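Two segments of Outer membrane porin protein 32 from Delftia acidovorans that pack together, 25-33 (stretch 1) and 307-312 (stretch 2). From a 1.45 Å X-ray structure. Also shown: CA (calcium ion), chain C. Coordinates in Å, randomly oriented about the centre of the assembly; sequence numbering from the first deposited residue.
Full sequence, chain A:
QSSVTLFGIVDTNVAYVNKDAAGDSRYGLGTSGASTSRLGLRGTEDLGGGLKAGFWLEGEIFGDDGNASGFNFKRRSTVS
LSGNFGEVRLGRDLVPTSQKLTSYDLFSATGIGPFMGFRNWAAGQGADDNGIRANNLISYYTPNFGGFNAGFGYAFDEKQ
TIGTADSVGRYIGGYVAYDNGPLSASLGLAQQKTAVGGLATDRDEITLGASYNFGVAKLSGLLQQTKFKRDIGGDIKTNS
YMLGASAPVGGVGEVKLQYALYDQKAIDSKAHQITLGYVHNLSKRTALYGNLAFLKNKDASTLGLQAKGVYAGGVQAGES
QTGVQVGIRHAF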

# COMPACT_ATOMS: atom_id res chain seq x y z
N SER A 25 -5.47 6.56 32.35
CA SER A 25 -5.07 5.25 31.84
C SER A 25 -5.58 5.05 30.41
O SER A 25 -6.51 5.71 29.94
CB SER A 25 -5.53 4.15 32.76
OG SER A 25 -6.95 4.12 32.86
N ARG A 26 -4.93 4.11 29.71
CA ARG A 26 -5.30 3.76 28.35
C ARG A 26 -5.16 2.29 28.18
O ARG A 26 -4.24 1.68 28.66
CB ARG A 26 -4.39 4.48 27.35
CG ARG A 26 -4.97 4.60 25.98
CD ARG A 26 -5.86 5.79 25.76
NE ARG A 26 -5.26 7.11 25.92
CZ ARG A 26 -4.85 7.92 24.93
NH1 ARG A 26 -4.89 7.56 23.67
NH2 ARG A 26 -4.38 9.11 25.22
N TYR A 27 -6.10 1.70 27.50
CA TYR A 27 -5.93 0.31 27.16
C TYR A 27 -6.56 0.03 25.82
O TYR A 27 -7.38 0.79 25.32
CB TYR A 27 -6.46 -0.55 28.26
CG TYR A 27 -7.92 -0.34 28.47
CD1 TYR A 27 -8.82 -1.11 27.80
CD2 TYR A 27 -8.38 0.65 29.33
CE1 TYR A 27 -10.18 -0.93 27.97
CE2 TYR A 27 -9.78 0.87 29.48
CZ TYR A 27 -10.66 0.07 28.79
OH TYR A 27 -12.04 0.21 28.92
N GLY A 28 -6.14 -1.06 25.22
CA GLY A 28 -6.53 -1.27 23.84
C GLY A 28 -5.94 -2.49 23.20
O GLY A 28 -5.31 -3.32 23.86
N LEU A 29 -6.14 -2.57 21.88
CA LEU A 29 -5.56 -3.62 21.07
C LEU A 29 -4.38 -2.96 20.36
O LEU A 29 -4.57 -2.00 19.64
CB LEU A 29 -6.57 -4.19 20.06
CG LEU A 29 -6.11 -5.53 19.45
CD1 LEU A 29 -6.37 -6.65 20.45
CD2 LEU A 29 -6.75 -5.78 18.13
N GLY A 30 -3.19 -3.46 20.57
CA GLY A 30 -2.00 -2.96 19.94
C GLY A 30 -1.25 -4.04 19.19
O GLY A 30 -1.75 -5.11 18.92
N THR A 31 -0.02 -3.71 18.79
CA THR A 31 0.77 -4.59 17.95
C THR A 31 2.20 -4.67 18.36
O THR A 31 2.73 -3.80 19.08
CB THR A 31 0.69 -4.14 16.46
OG1 THR A 31 1.28 -2.83 16.29
CG2 THR A 31 -0.75 -4.11 15.94
N SER A 32 2.86 -5.73 17.88
CA SER A 32 4.31 -5.75 17.81
C SER A 32 4.97 -5.65 19.19
O SER A 32 5.93 -4.91 19.39
CB SER A 32 4.75 -4.66 16.83
OG SER A 32 4.31 -4.95 15.52
N GLY A 33 4.49 -6.48 20.12
CA GLY A 33 5.02 -6.50 21.47
C GLY A 33 6.25 -7.36 21.65
O GLY A 33 7.07 -7.07 22.52
N ALA A 307 3.64 1.48 23.90
CA ALA A 307 2.60 0.45 23.68
C ALA A 307 1.99 0.73 22.29
O ALA A 307 0.98 1.44 22.19
CB ALA A 307 1.51 0.50 24.76
N LYS A 308 2.64 0.23 21.24
CA LYS A 308 2.28 0.57 19.86
C LYS A 308 0.84 0.15 19.62
O LYS A 308 0.45 -0.98 19.93
CB LYS A 308 3.18 -0.14 18.88
CG LYS A 308 2.91 0.20 17.43
CD LYS A 308 3.97 -0.43 16.50
CE LYS A 308 5.20 0.46 16.33
NZ LYS A 308 6.26 -0.18 15.51
N GLY A 309 0.08 1.08 19.05
CA GLY A 309 -1.33 0.88 18.74
C GLY A 309 -2.24 1.16 19.90
O GLY A 309 -3.45 1.05 19.74
N VAL A 310 -1.68 1.52 21.05
CA VAL A 310 -2.51 1.86 22.21
C VAL A 310 -2.16 3.25 22.72
O VAL A 310 -2.97 4.16 22.66
CB VAL A 310 -2.47 0.79 23.33
CG1 VAL A 310 -3.29 1.23 24.54
CG2 VAL A 310 -3.02 -0.52 22.77
N TYR A 311 -0.93 3.40 23.21
CA TYR A 311 -0.45 4.72 23.61
C TYR A 311 1.08 4.66 23.64
O TYR A 311 1.65 3.80 24.30
CB TYR A 311 -0.99 5.13 24.98
CG TYR A 311 -0.57 6.55 25.33
CD1 TYR A 311 -1.11 7.63 24.66
CD2 TYR A 311 0.45 6.80 26.26
CE1 TYR A 311 -0.67 8.93 24.92
CE2 TYR A 311 0.90 8.12 26.53
CZ TYR A 311 0.33 9.16 25.86
OH TYR A 311 0.72 10.46 26.09
N ALA A 312 1.71 5.60 22.95
CA ALA A 312 3.17 5.68 22.90
C ALA A 312 3.66 7.12 23.05
O ALA A 312 4.82 7.43 22.70
CB ALA A 312 3.68 5.06 21.60
CA CA C . -5.18 0.07 18.63
O HOH W 1 4.35 -2.42 20.98
O HOH W 2 -5.21 1.89 16.97

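A calcium ion ties the two stretches together through their backbones. It is bound by the carbonyl oxygen O of Leu-29 at 2.4 Å and by O of Gly-309 at 2.3 Å, with water 2 at 2.5 Å and four further atoms from elsewhere in the structure. The two carbonyl oxygens, Leu-29 O and Gly-309 O, lie 3.3 Å apart. Neither can donate a proton to the other, and their partial negative charges would repel; the shared cation turns that proximity into a link.

Near the metal the two backbones draw close, with CA of Gly-30 just 4.1 Å from CA of Gly-309. The strand of stretch 1 spans residues 26-31, while stretch 2 is an irregular loop, folded on itself by hydrogen bonds from Val-310 N and Tyr-311 N to Ala-307 O, each 2.9 Å long. A single direct hydrogen bond joins the stretches: Thr-31 N donates to Lys-308 O over 3.0 Å, at a favourable angle of 158°. Beside it, water 1 accepts a hydrogen bond from Lys-308 N at 3.2 Å and lies 2.9 Å from Thr-31 O, to which it can donate.

Glycine makes this approach possible. A CB on Gly-30 would fall 2.3 Å from Lys-308 O, and one on Gly-309 would come within 3.0 Å of Gly-30 CA; both are clashes. Gly-309 also has a phi of 84°, which by itself favours glycine. At Gly-28 a CB would sit tightly, 3.2 Å from Val-310 CG2.

Val-310 fills the space left by these bare backbones. Its side chain points toward the strand, placing Val-310 CG2 3.5 Å from Gly-28 C and 3.7 Å from Gly-30 N, while Val-310 CG1 lies 3.7 Å from Tyr-27 C. A compact, branched hydrocarbon suits this buried position, where it packs by van der Waals contact. Leu-29 and Tyr-27, by contrast, direct their CA-to-CB bonds away from stretch 2.

Farther along, Arg-26 combines two kinds of contact. The aliphatic Arg-26 CG lies 4.0 Å from Val-310 CG1, and the guanidinium reaches Tyr-311, with Arg-26 NH2 3.6 Å from Tyr-311 CD1. That ring atom lies over one face of the guanidinium, leaving the planar group's edge available for hydrogen bonds, which NH1 and NH2 make elsewhere in the structure. At the other end, the methylenes of Lys-308 pack along the strand's terminus, Lys-308 CD lying 3.6 Å from Thr-31 OG1 and 4.3 Å from Ser-32 CB, while its NZ is hydrogen-bonded elsewhere.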